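Local structure of PT26-6P (Thermococcus sp., 2WB7) at residues S37-Y42 and A66-I71; T91-V94 and R100-W103; D132-Q137 and W156-T161; A262-I267 and P292-P297; Y360-R365 and K370-L375. The protein is of unknown function, but is encoded by a euryarchaeal mobile extrachromosomal element and combines two immunoglobulin-like domains with a helical domain. All coordinates share one frame; numbering follows the deposited sequence.

Interaction 1 (S37-Y42 and A66-I71)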
# COMPACT_ATOMS: atom_id res chain seq x y z
N SER A 37 -12.25 9.39 -0.45
CA SER A 37 -12.20 10.72 0.14
C SER A 37 -13.42 11.60 -0.13
O SER A 37 -14.25 11.31 -1.00
CB SER A 37 -10.93 11.46 -0.29
OG SER A 37 -10.43 12.26 0.77
N ASP A 38 -13.53 12.66 0.64
CA ASP A 38 -14.48 13.71 0.37
C ASP A 38 -13.71 14.96 -0.01
O ASP A 38 -12.55 15.12 0.37
CB ASP A 38 -15.34 13.99 1.60
CG ASP A 38 -16.61 13.18 1.60
OD1 ASP A 38 -17.11 12.89 0.49
OD2 ASP A 38 -17.10 12.83 2.70
N PHE A 39 -14.36 15.84 -0.76
CA PHE A 39 -13.73 17.08 -1.15
C PHE A 39 -13.69 18.11 -0.03
O PHE A 39 -14.60 18.21 0.78
CB PHE A 39 -14.42 17.65 -2.38
CG PHE A 39 -13.90 17.11 -3.67
CD1 PHE A 39 -12.64 17.44 -4.11
CD2 PHE A 39 -14.68 16.25 -4.44
CE1 PHE A 39 -12.15 16.93 -5.30
CE2 PHE A 39 -14.21 15.75 -5.63
CZ PHE A 39 -12.94 16.09 -6.06
N VAL A 40 -12.61 18.86 0.02
CA VAL A 40 -12.43 19.88 1.01
C VAL A 40 -11.87 21.11 0.31
O VAL A 40 -11.12 20.99 -0.65
CB VAL A 40 -11.45 19.41 2.10
CG1 VAL A 40 -10.96 20.58 2.95
CG2 VAL A 40 -12.13 18.37 2.96
N GLU A 41 -12.25 22.30 0.76
CA GLU A 41 -11.66 23.48 0.17
C GLU A 41 -10.18 23.49 0.53
O GLU A 41 -9.81 23.22 1.67
CB GLU A 41 -12.35 24.75 0.67
CG GLU A 41 -12.45 25.83 -0.40
CD GLU A 41 -12.69 27.21 0.19
OE1 GLU A 41 -13.15 28.12 -0.54
OE2 GLU A 41 -12.41 27.37 1.40
N TYR A 42 -9.35 23.77 -0.47
CA TYR A 42 -7.92 23.88 -0.25
C TYR A 42 -7.58 25.34 -0.08
O TYR A 42 -6.56 25.69 0.50
CB TYR A 42 -7.14 23.30 -1.43
CG TYR A 42 -6.94 21.79 -1.37
CD1 TYR A 42 -7.80 20.98 -0.64
CD2 TYR A 42 -5.92 21.19 -2.08
CE1 TYR A 42 -7.63 19.59 -0.60
CE2 TYR A 42 -5.74 19.81 -2.05
CZ TYR A 42 -6.59 19.02 -1.31
OH TYR A 42 -6.39 17.67 -1.31
N ALA A 66 -1.90 11.21 -7.97
CA ALA A 66 -2.49 12.31 -8.68
C ALA A 66 -3.90 12.45 -8.10
O ALA A 66 -4.45 11.48 -7.58
CB ALA A 66 -2.53 12.01 -10.16
N PHE A 67 -4.50 13.63 -8.17
CA PHE A 67 -5.78 13.82 -7.51
C PHE A 67 -6.62 14.84 -8.23
O PHE A 67 -6.08 15.75 -8.85
CB PHE A 67 -5.57 14.24 -6.06
CG PHE A 67 -4.64 15.40 -5.91
CD1 PHE A 67 -5.11 16.70 -5.97
CD2 PHE A 67 -3.29 15.20 -5.73
CE1 PHE A 67 -4.24 17.78 -5.84
CE2 PHE A 67 -2.42 16.26 -5.59
CZ PHE A 67 -2.89 17.55 -5.65
N PRO A 68 -7.94 14.70 -8.14
CA PRO A 68 -8.79 15.63 -8.85
C PRO A 68 -8.80 16.95 -8.10
O PRO A 68 -8.85 16.97 -6.88
CB PRO A 68 -10.18 14.97 -8.79
CG PRO A 68 -10.12 13.96 -7.70
CD PRO A 68 -8.70 13.91 -7.15
N VAL A 69 -8.73 18.05 -8.85
CA VAL A 69 -8.86 19.36 -8.26
C VAL A 69 -10.05 20.03 -8.90
O VAL A 69 -10.17 20.07 -10.12
CB VAL A 69 -7.62 20.24 -8.52
CG1 VAL A 69 -7.90 21.68 -8.09
CG2 VAL A 69 -6.42 19.68 -7.79
N GLN A 70 -10.94 20.55 -8.06
CA GLN A 70 -12.06 21.34 -8.53
C GLN A 70 -11.84 22.82 -8.26
O GLN A 70 -11.43 23.22 -7.17
CB GLN A 70 -13.36 20.87 -7.89
CG GLN A 70 -14.13 19.90 -8.76
CD GLN A 70 -15.33 19.32 -8.06
OE1 GLN A 70 -15.19 18.51 -7.16
NE2 GLN A 70 -16.53 19.73 -8.48
N ILE A 71 -12.10 23.62 -9.28
CA ILE A 71 -12.07 25.08 -9.17
C ILE A 71 -13.46 25.65 -9.41
O ILE A 71 -14.06 25.44 -10.46
CB ILE A 71 -11.12 25.68 -10.20
CG1 ILE A 71 -9.75 25.01 -10.11
CG2 ILE A 71 -11.02 27.18 -10.00
CD1 ILE A 71 -8.94 25.10 -11.42

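Interaction 2 (T91-V94 and R100-W103)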
# COMPACT_ATOMS: atom_id res chain seq x y z
N THR A 91 -6.00 29.45 -15.68
CA THR A 91 -4.77 28.69 -15.64
C THR A 91 -4.54 28.19 -14.23
O THR A 91 -4.53 28.98 -13.28
CB THR A 91 -3.59 29.58 -16.08
OG1 THR A 91 -3.60 29.71 -17.50
CG2 THR A 91 -2.26 28.98 -15.63
N ALA A 92 -4.36 26.88 -14.08
CA ALA A 92 -3.98 26.32 -12.79
C ALA A 92 -2.74 25.42 -12.87
O ALA A 92 -2.45 24.79 -13.90
CB ALA A 92 -5.15 25.58 -12.16
N TYR A 93 -2.00 25.38 -11.77
CA TYR A 93 -0.80 24.57 -11.70
C TYR A 93 -0.35 24.38 -10.26
O TYR A 93 -0.85 25.04 -9.34
CB TYR A 93 0.33 25.19 -12.52
CG TYR A 93 0.63 26.63 -12.16
CD1 TYR A 93 0.18 27.68 -12.96
CD2 TYR A 93 1.36 26.93 -11.02
CE1 TYR A 93 0.45 28.99 -12.63
CE2 TYR A 93 1.64 28.24 -10.69
CZ TYR A 93 1.19 29.26 -11.48
OH TYR A 93 1.48 30.56 -11.13
N VAL A 94 0.58 23.45 -10.08
CA VAL A 94 1.16 23.15 -8.78
C VAL A 94 2.47 23.90 -8.69
O VAL A 94 3.21 23.99 -9.67
CB VAL A 94 1.42 21.64 -8.62
CG1 VAL A 94 2.43 21.38 -7.52
CG2 VAL A 94 0.11 20.90 -8.35
N ARG A 100 8.93 26.48 -8.63
CA ARG A 100 8.87 25.61 -9.79
C ARG A 100 7.43 25.11 -9.92
O ARG A 100 6.78 24.80 -8.91
CB ARG A 100 9.85 24.46 -9.67
CG ARG A 100 10.17 23.87 -11.00
CD ARG A 100 11.33 22.90 -10.88
NE ARG A 100 11.51 22.14 -12.12
CZ ARG A 100 11.74 20.83 -12.15
NH1 ARG A 100 11.80 20.13 -11.02
NH2 ARG A 100 11.89 20.21 -13.31
N THR A 101 6.95 25.04 -11.16
CA THR A 101 5.54 24.75 -11.39
C THR A 101 5.35 23.47 -12.18
O THR A 101 6.09 23.21 -13.13
CB THR A 101 4.85 25.89 -12.16
OG1 THR A 101 5.46 26.03 -13.45
CG2 THR A 101 4.96 27.19 -11.41
N TYR A 102 4.33 22.69 -11.84
CA TYR A 102 4.08 21.46 -12.57
C TYR A 102 2.64 21.30 -13.05
O TYR A 102 1.70 21.74 -12.40
CB TYR A 102 4.41 20.24 -11.71
CG TYR A 102 5.61 20.35 -10.81
CD1 TYR A 102 5.71 21.35 -9.85
CD2 TYR A 102 6.62 19.40 -10.88
CE1 TYR A 102 6.81 21.41 -9.00
CE2 TYR A 102 7.72 19.45 -10.04
CZ TYR A 102 7.81 20.46 -9.10
OH TYR A 102 8.90 20.52 -8.25
N TRP A 103 2.49 20.65 -14.19
CA TRP A 103 1.20 20.14 -14.63
C TRP A 103 0.22 21.25 -14.98
O TRP A 103 -0.98 21.02 -15.09
CB TRP A 103 0.60 19.24 -13.55
CG TRP A 103 1.56 18.17 -13.16
CD1 TRP A 103 1.99 17.86 -11.91
CD2 TRP A 103 2.23 17.29 -14.06
NE1 TRP A 103 2.89 16.83 -11.97
CE2 TRP A 103 3.06 16.46 -13.28
CE3 TRP A 103 2.21 17.12 -15.45
CZ2 TRP A 103 3.86 15.47 -13.84
CZ3 TRP A 103 3.01 16.13 -16.01
CH2 TRP A 103 3.83 15.32 -15.20

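Interaction 3 (D132-Q137 and W156-T161)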
# COMPACT_ATOMS: atom_id res chain seq x y z
N ASP A 132 7.50 14.59 -7.53
CA ASP A 132 7.70 13.15 -7.42
C ASP A 132 9.11 12.75 -7.82
O ASP A 132 9.38 12.50 -8.99
CB ASP A 132 6.69 12.44 -8.32
CG ASP A 132 6.56 10.97 -8.02
OD1 ASP A 132 7.44 10.39 -7.35
OD2 ASP A 132 5.56 10.38 -8.46
N PRO A 133 10.01 12.63 -6.83
CA PRO A 133 11.42 12.32 -7.02
C PRO A 133 11.69 10.90 -7.55
O PRO A 133 12.62 10.72 -8.36
CB PRO A 133 12.00 12.46 -5.62
CG PRO A 133 10.94 13.04 -4.77
CD PRO A 133 9.65 12.72 -5.41
N LEU A 134 10.90 9.92 -7.13
CA LEU A 134 11.14 8.52 -7.49
C LEU A 134 10.60 8.05 -8.86
O LEU A 134 11.05 7.03 -9.40
CB LEU A 134 10.62 7.61 -6.37
CG LEU A 134 11.41 7.71 -5.08
CD1 LEU A 134 11.07 6.58 -4.12
CD2 LEU A 134 12.90 7.71 -5.42
N VAL A 135 9.64 8.78 -9.42
CA VAL A 135 8.85 8.27 -10.55
C VAL A 135 9.67 7.68 -11.70
O VAL A 135 9.30 6.64 -12.25
CB VAL A 135 7.85 9.34 -11.10
CG1 VAL A 135 8.59 10.56 -11.59
CG2 VAL A 135 7.01 8.77 -12.24
N TYR A 136 10.77 8.33 -12.08
CA TYR A 136 11.54 7.85 -13.24
C TYR A 136 12.46 6.70 -12.89
O TYR A 136 12.73 5.83 -13.72
CB TYR A 136 12.35 8.98 -13.87
CG TYR A 136 11.49 10.11 -14.38
CD1 TYR A 136 10.35 9.86 -15.14
CD2 TYR A 136 11.82 11.43 -14.11
CE1 TYR A 136 9.55 10.90 -15.61
CE2 TYR A 136 11.04 12.48 -14.58
CZ TYR A 136 9.90 12.20 -15.33
OH TYR A 136 9.11 13.24 -15.79
N GLN A 137 12.95 6.68 -11.66
CA GLN A 137 13.75 5.57 -11.20
C GLN A 137 12.91 4.31 -11.13
O GLN A 137 13.40 3.21 -11.39
CB GLN A 137 14.30 5.88 -9.82
CG GLN A 137 14.84 7.26 -9.72
CD GLN A 137 15.72 7.42 -8.53
OE1 GLN A 137 16.74 6.73 -8.42
NE2 GLN A 137 15.35 8.32 -7.62
N TRP A 156 11.05 3.21 0.25
CA TRP A 156 10.33 3.28 1.51
C TRP A 156 10.73 4.47 2.36
O TRP A 156 10.11 4.72 3.39
CB TRP A 156 10.52 1.99 2.31
CG TRP A 156 10.36 0.80 1.45
CD1 TRP A 156 11.32 -0.10 1.09
CD2 TRP A 156 9.16 0.40 0.78
NE1 TRP A 156 10.79 -1.04 0.24
CE2 TRP A 156 9.46 -0.75 0.04
CE3 TRP A 156 7.86 0.91 0.73
CZ2 TRP A 156 8.52 -1.41 -0.74
CZ3 TRP A 156 6.92 0.27 -0.04
CH2 TRP A 156 7.26 -0.88 -0.77
N ASN A 157 11.76 5.21 1.95
CA ASN A 157 12.26 6.30 2.78
C ASN A 157 12.06 7.71 2.21
O ASN A 157 12.24 8.69 2.91
CB ASN A 157 13.72 6.06 3.16
CG ASN A 157 13.90 4.76 3.93
OD1 ASN A 157 14.78 3.94 3.60
ND2 ASN A 157 13.05 4.53 4.94
N THR A 158 11.67 7.79 0.95
CA THR A 158 11.44 9.07 0.34
C THR A 158 10.12 9.64 0.83
O THR A 158 9.13 8.93 0.96
CB THR A 158 11.40 8.97 -1.17
OG1 THR A 158 12.64 8.42 -1.63
CG2 THR A 158 11.21 10.33 -1.75
N SER A 159 10.11 10.94 1.12
CA SER A 159 8.92 11.59 1.63
C SER A 159 8.23 12.40 0.56
O SER A 159 8.82 12.75 -0.46
CB SER A 159 9.27 12.53 2.78
OG SER A 159 9.76 11.80 3.88
N THR A 160 6.97 12.71 0.82
CA THR A 160 6.18 13.57 -0.04
C THR A 160 6.66 15.02 0.07
O THR A 160 6.98 15.49 1.16
CB THR A 160 4.68 13.45 0.27
OG1 THR A 160 4.46 13.62 1.68
CG2 THR A 160 4.17 12.07 -0.15
N THR A 161 6.71 15.71 -1.07
CA THR A 161 7.20 17.08 -1.15
C THR A 161 6.12 18.10 -0.80
O THR A 161 4.93 17.86 -1.02
CB THR A 161 7.67 17.40 -2.57
OG1 THR A 161 8.58 16.38 -3.05
CG2 THR A 161 8.33 18.78 -2.60

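Interaction 4 (A262-I267 and P292-P297)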
# COMPACT_ATOMS: atom_id res chain seq x y z
N ALA A 262 1.39 5.93 -5.73
CA ALA A 262 0.07 6.48 -6.02
C ALA A 262 -1.06 5.58 -5.53
O ALA A 262 -1.93 5.17 -6.29
CB ALA A 262 -0.06 6.74 -7.50
N LEU A 263 -1.07 5.29 -4.24
CA LEU A 263 -2.01 4.32 -3.71
C LEU A 263 -3.46 4.76 -3.83
O LEU A 263 -4.37 3.92 -3.88
CB LEU A 263 -1.68 3.95 -2.26
CG LEU A 263 -2.48 2.79 -1.66
CD1 LEU A 263 -2.21 1.47 -2.40
CD2 LEU A 263 -2.14 2.65 -0.18
N SER A 264 -3.69 6.07 -3.88
CA SER A 264 -5.05 6.59 -4.05
C SER A 264 -5.57 6.33 -5.46
O SER A 264 -6.77 6.25 -5.68
CB SER A 264 -5.08 8.08 -3.76
OG SER A 264 -4.75 8.35 -2.41
N ASP A 265 -4.66 6.20 -6.42
CA ASP A 265 -5.07 6.06 -7.82
C ASP A 265 -5.40 4.62 -8.19
O ASP A 265 -6.41 4.36 -8.85
CB ASP A 265 -3.98 6.59 -8.75
CG ASP A 265 -3.65 8.05 -8.47
OD1 ASP A 265 -4.46 8.72 -7.79
OD2 ASP A 265 -2.57 8.52 -8.93
N PHE A 266 -4.54 3.68 -7.77
CA PHE A 266 -4.78 2.26 -7.98
C PHE A 266 -4.09 1.42 -6.92
O PHE A 266 -3.24 1.92 -6.18
CB PHE A 266 -4.36 1.81 -9.38
CG PHE A 266 -2.89 1.95 -9.66
CD1 PHE A 266 -2.07 0.84 -9.70
CD2 PHE A 266 -2.32 3.18 -9.92
CE1 PHE A 266 -0.72 0.96 -9.97
CE2 PHE A 266 -0.97 3.31 -10.20
CZ PHE A 266 -0.17 2.21 -10.22
N ILE A 267 -4.46 0.15 -6.82
CA ILE A 267 -3.94 -0.69 -5.76
C ILE A 267 -3.49 -2.04 -6.27
O ILE A 267 -3.86 -2.47 -7.37
CB ILE A 267 -4.98 -0.91 -4.64
CG1 ILE A 267 -5.97 -2.01 -5.03
CG2 ILE A 267 -5.73 0.36 -4.35
CD1 ILE A 267 -7.15 -2.14 -4.07
N PRO A 292 -11.68 3.04 -7.74
CA PRO A 292 -12.91 3.43 -8.45
C PRO A 292 -13.33 4.88 -8.23
O PRO A 292 -13.60 5.27 -7.09
CB PRO A 292 -13.97 2.47 -7.88
CG PRO A 292 -13.21 1.34 -7.25
CD PRO A 292 -11.94 1.97 -6.75
N GLY A 293 -13.40 5.66 -9.30
CA GLY A 293 -13.95 7.02 -9.21
C GLY A 293 -13.30 7.83 -8.12
O GLY A 293 -13.96 8.54 -7.36
N TYR A 294 -11.98 7.74 -8.03
CA TYR A 294 -11.27 8.56 -7.08
C TYR A 294 -11.09 9.92 -7.70
O TYR A 294 -10.87 10.90 -7.00
CB TYR A 294 -9.91 7.96 -6.76
CG TYR A 294 -9.05 8.87 -5.95
CD1 TYR A 294 -9.34 9.13 -4.62
CD2 TYR A 294 -7.94 9.50 -6.51
CE1 TYR A 294 -8.56 9.98 -3.87
CE2 TYR A 294 -7.15 10.35 -5.77
CZ TYR A 294 -7.47 10.58 -4.44
OH TYR A 294 -6.69 11.42 -3.69
N PHE A 295 -11.19 9.98 -9.03
CA PHE A 295 -11.01 11.23 -9.77
C PHE A 295 -12.33 11.92 -10.07
O PHE A 295 -12.34 13.01 -10.64
CB PHE A 295 -10.27 10.97 -11.07
CG PHE A 295 -8.85 10.49 -10.89
CD1 PHE A 295 -8.54 9.14 -10.95
CD2 PHE A 295 -7.83 11.40 -10.67
CE1 PHE A 295 -7.23 8.70 -10.77
CE2 PHE A 295 -6.52 10.96 -10.50
CZ PHE A 295 -6.22 9.61 -10.55
N GLN A 296 -13.45 11.29 -9.71
CA GLN A 296 -14.76 11.92 -9.80
C GLN A 296 -14.65 13.35 -9.30
O GLN A 296 -14.05 13.57 -8.25
CB GLN A 296 -15.74 11.17 -8.88
CG GLN A 296 -16.34 9.91 -9.48
CD GLN A 296 -16.85 10.16 -10.88
OE1 GLN A 296 -16.10 10.05 -11.86
NE2 GLN A 296 -18.13 10.51 -10.99
N PRO A 297 -15.22 14.33 -10.02
CA PRO A 297 -16.03 14.29 -11.24
C PRO A 297 -15.20 14.14 -12.50
O PRO A 297 -15.74 13.90 -13.57
CB PRO A 297 -16.74 15.65 -11.25
CG PRO A 297 -16.22 16.42 -10.09
CD PRO A 297 -15.07 15.71 -9.51

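Interaction 5 (Y360-R365 and K370-L375)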
# COMPACT_ATOMS: atom_id res chain seq x y z
N TYR A 360 3.76 1.26 -13.27
CA TYR A 360 3.96 2.60 -13.77
C TYR A 360 2.88 2.85 -14.80
O TYR A 360 2.74 2.08 -15.75
CB TYR A 360 5.34 2.68 -14.43
CG TYR A 360 5.67 3.99 -15.08
CD1 TYR A 360 6.21 5.03 -14.34
CD2 TYR A 360 5.49 4.18 -16.44
CE1 TYR A 360 6.54 6.25 -14.93
CE2 TYR A 360 5.82 5.39 -17.05
CZ TYR A 360 6.34 6.41 -16.29
OH TYR A 360 6.66 7.61 -16.91
N ALA A 361 2.10 3.92 -14.62
CA ALA A 361 1.05 4.24 -15.59
C ALA A 361 0.88 5.74 -15.81
O ALA A 361 1.56 6.55 -15.17
CB ALA A 361 -0.27 3.58 -15.19
N TYR A 362 -0.01 6.10 -16.73
CA TYR A 362 -0.31 7.48 -17.02
C TYR A 362 -1.77 7.76 -16.77
O TYR A 362 -2.65 7.00 -17.20
CB TYR A 362 0.00 7.81 -18.47
CG TYR A 362 1.47 7.75 -18.80
CD1 TYR A 362 2.28 8.85 -18.60
CD2 TYR A 362 2.05 6.59 -19.32
CE1 TYR A 362 3.64 8.80 -18.89
CE2 TYR A 362 3.40 6.54 -19.62
CZ TYR A 362 4.18 7.65 -19.40
OH TYR A 362 5.52 7.61 -19.69
N VAL A 363 -2.04 8.84 -16.06
CA VAL A 363 -3.37 9.37 -15.98
C VAL A 363 -3.46 10.40 -17.09
O VAL A 363 -2.69 11.36 -17.11
CB VAL A 363 -3.57 10.08 -14.65
CG1 VAL A 363 -4.92 10.77 -14.62
CG2 VAL A 363 -3.41 9.09 -13.50
N GLU A 364 -4.36 10.18 -18.04
CA GLU A 364 -4.53 11.13 -19.14
C GLU A 364 -5.64 12.13 -18.86
O GLU A 364 -6.83 11.79 -18.90
CB GLU A 364 -4.79 10.46 -20.48
CG GLU A 364 -4.38 11.39 -21.60
CD GLU A 364 -5.35 11.42 -22.79
OE1 GLU A 364 -6.06 10.42 -23.06
OE2 GLU A 364 -5.36 12.48 -23.47
N ARG A 365 -5.23 13.36 -18.58
CA ARG A 365 -6.13 14.45 -18.27
C ARG A 365 -6.91 14.88 -19.51
O ARG A 365 -6.41 14.78 -20.64
CB ARG A 365 -5.31 15.61 -17.74
CG ARG A 365 -6.03 16.50 -16.80
CD ARG A 365 -5.01 17.29 -16.00
NE ARG A 365 -4.09 17.98 -16.89
CZ ARG A 365 -3.22 18.90 -16.49
NH1 ARG A 365 -3.14 19.24 -15.21
NH2 ARG A 365 -2.42 19.49 -17.36
N LYS A 370 -0.42 14.04 -20.16
CA LYS A 370 -0.35 12.70 -19.53
C LYS A 370 0.53 12.65 -18.28
O LYS A 370 1.73 12.86 -18.37
CB LYS A 370 0.12 11.67 -20.54
CG LYS A 370 -1.00 11.13 -21.38
CD LYS A 370 -0.51 10.71 -22.74
CE LYS A 370 -1.68 10.54 -23.71
NZ LYS A 370 -2.46 11.81 -23.98
N ILE A 371 -0.08 12.38 -17.12
CA ILE A 371 0.63 12.43 -15.83
C ILE A 371 1.08 11.04 -15.33
O ILE A 371 0.24 10.18 -15.06
CB ILE A 371 -0.26 13.07 -14.74
CG1 ILE A 371 -0.74 14.44 -15.17
CG2 ILE A 371 0.48 13.19 -13.44
CD1 ILE A 371 -1.60 15.13 -14.14
N PRO A 372 2.40 10.83 -15.18
CA PRO A 372 2.94 9.52 -14.83
C PRO A 372 2.74 9.18 -13.35
O PRO A 372 3.05 10.01 -12.49
CB PRO A 372 4.44 9.67 -15.12
CG PRO A 372 4.63 11.06 -15.68
CD PRO A 372 3.45 11.85 -15.24
N ILE A 373 2.23 8.00 -13.05
CA ILE A 373 2.12 7.57 -11.67
C ILE A 373 2.75 6.20 -11.50
O ILE A 373 2.84 5.42 -12.47
CB ILE A 373 0.68 7.51 -11.19
CG1 ILE A 373 -0.17 6.75 -12.20
CG2 ILE A 373 0.13 8.91 -10.98
CD1 ILE A 373 -1.57 6.52 -11.74
N TRP A 374 3.21 5.91 -10.28
CA TRP A 374 3.81 4.63 -9.99
C TRP A 374 3.31 4.09 -8.66
O TRP A 374 2.89 4.86 -7.79
CB TRP A 374 5.34 4.75 -9.95
CG TRP A 374 5.86 5.62 -8.84
CD1 TRP A 374 6.04 6.96 -8.88
CD2 TRP A 374 6.24 5.19 -7.53
NE1 TRP A 374 6.53 7.40 -7.67
CE2 TRP A 374 6.66 6.33 -6.83
CE3 TRP A 374 6.27 3.95 -6.89
CZ2 TRP A 374 7.11 6.28 -5.52
CZ3 TRP A 374 6.72 3.90 -5.57
CH2 TRP A 374 7.13 5.05 -4.91
N LEU A 375 3.34 2.77 -8.53
CA LEU A 375 3.04 2.11 -7.27
C LEU A 375 4.07 1.01 -6.98
O LEU A 375 4.54 0.30 -7.90
CB LEU A 375 1.64 1.51 -7.27
CG LEU A 375 1.16 0.95 -5.92
CD1 LEU A 375 0.83 2.06 -4.97
CD2 LEU A 375 -0.07 0.09 -6.12

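Interaction 1 (S37-Y42 and A66-I71)
One face of the Phe39 ring takes the amide oxygen of Gln70, while the backbone carbonyl oxygen of Pro68 sits in the ring plane at its edge. Gln70 OE1 is 3.3 Å from Phe39 CE2 and lies off-centre, toward the rim. The amide is not stacked on the ring but stands nearly upright on it, the two planes being 75° apart. Gln70 reaches this position because its chain runs extended beyond CG (chi2 173°), so that a residue rooted in the strand brings its amide end up to the phenyl ring. At the edge, Phe39 CE1 is 3.7 Å from Pro68 O, and the proline ring adds an apolar touch where its CG lies 3.9 Å from Phe39 CZ. Phenylalanine suits this place: its C-H edge can face the Pro68 carbonyl oxygen, and its apolar carbons match the proline ring. With an alanine here, Pro68 CG would probably lose its aromatic neighbour and the Gln70 amide be freer to turn. Strands 39-44 and 66-75 are not bonded to each other: strand 52-62 runs between them, pairing through Gly57 with Val40 and through Tyr56 with Gln70. Pro297, from a loop, also packs on both Phe39 and Gln70.

Interaction 2 (T91-V94 and R100-W103)
Val94 and Tyr102 face each other as an antiparallel hydrogen-bonded pair, each satisfying the other's backbone donor and acceptor. Val94 N gives to Tyr102 O at 3.1 Å, nearly straight (174° at the hydrogen) and in the carbonyl plane. In return Tyr102 N gives to Val94 O at 2.8 Å, less linearly and with the donor tilted 22° from the plane of the Val94 carbonyl. Val94 O also receives a CA-H...O contact from Thr101 CA, and it lies at the edge of the Tyr102 ring, in its plane. The phenol oxygen of Tyr102 is bonded to Asp96 OD1, and OD2 of the same carboxylate takes Arg100 N, so one aspartate serves a side chain of the returning strand and a backbone N-H just before it. Trp103 O is held by Arg365 NH1, and Ala92 and Tyr93 complete backbone pairs with Arg105 and Arg166.

Apolar contact fills the remainder. Beta-branched Val94 suits the extended strand, and its CG1 packs 4.0 Å from Tyr102 CD1. Tyr93 CG sits between its backbone N and carbonyl carbon (chi1 54°), and its ring crosses Thr101 obliquely, with CE2 3.6 Å from Thr101 CG2. The chain turns a corner at Trp103, whose positive phi takes it out of line with the preceding strand. This is a beta hairpin of strands 85-96 and 101-102, part of an antiparallel sheet in which 85-96 also pairs with 163-178.

Interaction 3 (D132-Q137 and W156-T161)
The backbones come nearest at Leu134 and Thr158, with CA atoms 7.9 Å apart, where the approach to helix 135-144 passes the point at which the chain leaves helix 149-157. Leu134 and Thr158 meet end to end: Leu134 CD1 lies 3.5 Å from Thr158 OG1 and 3.8 Å from Thr158 CB. With chi1 at -58°, Thr158 holds OG1 anti to its carbonyl carbon and CG2 anti to its nitrogen, and the two branches meet different partners. OG1 faces the leucine, whereas CG2 is 4.1 Å from Pro133 CG, the proline and threonine side chains running antiparallel alongside one another. Pro133 CG also comes within 4.4 Å of Thr161 OG1. Threonine suits the end of a helix here, because its hydroxyl is bonded back to Lys154 O while its methyl remains available for packing. Leucine supplies a branched apolar end that rests on Trp374 and Lys154 as well. Asp132, next to Pro133, is fixed by a salt bridge to Lys129 and a hydrogen bond to Trp374 NE1. No hydrogen bond or ion pair joins the two segments, so their contact relies on van der Waals packing, and the polar bonds that fix each side are made with other parts of the chain.

Interaction 4 (A262-I267 and P292-P297)
Asp265 is bonded through OD2 to the backbone N of Ala66, while OD1 packs against the rings of Phe295 and Tyr294. OD1 is 3.4 Å from Phe295 CZ and 3.7 Å from Tyr294 CE2, the carboxylate plane being inclined to both rings. An aspartate suits this buried place because its short arm sets OD2 as an acceptor for the Ala66 N-H. Ser264 packs over the Tyr294 ring. Its CB makes a CH-pi contact, 3.9 Å from the centroid of that ring, and its carbonyl oxygen also lies over the ring, off-centre, 3.5 Å from Tyr294 CG. Tyr294 comes beneath the serine because its CG is anti to the backbone nitrogen (chi1 171°). Serine is small enough to let the ring come close, and its hydroxyl is bonded to Tyr62 N. The turn carrying both residues is closed by Asp265 N, 2.9 Å from Ala262 O. It links strands 253-261 and 266-272, and the 292-297 loop leaves the adjacent strand 281-290. Both lie in the second immunoglobulin-like domain and press on strands 52-62 and 66-75 of the first, with Tyr294 touching Pro58, Ile61, Phe67 and Pro68.

Interaction 5 (Y360-R365 and K370-L375)
Four backbone bonds zip Ala361 to Ile373 and Val363 to Ile371. The pairs are reciprocal, 2.7 Å for Ala361 N to Ile373 O and 2.8 Å for Val363 N to Ile371 O. Pro372 falls opposite Tyr362 in a non-hydrogen-bonded pair, where its missing N-H costs nothing toward this neighbour. On the same face Tyr360 lies alongside the proline, its OH 3.5 Å from Pro372 CB, and that hydroxyl is hydrogen-bonded to Tyr362 OH at 3.0 Å. Tyr362 lies aslant the proline, with CE1 4.0 Å from Pro372 CB. A phenylalanine in place of Tyr360 would probably leave Tyr362 OH without this partner and its ring less fixed in rotation. The other face is aliphatic: Val363 CG2 touches Ile373 CD1 at 3.6 Å. Near the turn, Glu364 and Lys370 run side by side to a salt bridge, OE2 to NZ 3.0 Å; the lysine bends at its last torsion (chi4 63°), and NZ is also bonded to Gly368 O. In the next shell, Arg365 NH2 forms a salt bridge with Asp367, and Pro372 O accepts from Lys129 NZ. This beta hairpin occupies the middle of a sheet, between strands 301-314 and 253-261, with helix 135-144 packed on Tyr360 and Trp374.

Interaction 5 is the hub, touching all four others. Interaction 4 shares its sheet, where Ala262 N lies 2.8 Å from Trp374 O. Two probable hydrogen bonds tie interaction 5 to the other immunoglobulin-like domain: Trp103 O to Arg365 NH1, 2.8 Å, from interaction 2, and Asp132 OD1 to Trp374 NE1, 3.1 Å, from interaction 3. Interaction 1 meets interaction 4 where Pro68 CG packs on Tyr294 O, and interaction 2 where Ile71 CD1 packs on Ala92 CB. Interaction 3 touches neither 1 nor 4, its nearest atoms being about 8 and 7 Å away. Interactions 2 and 3 lie within the first domain, 4 and 5 within the second; touches between contacts cross the boundary. No active site is known.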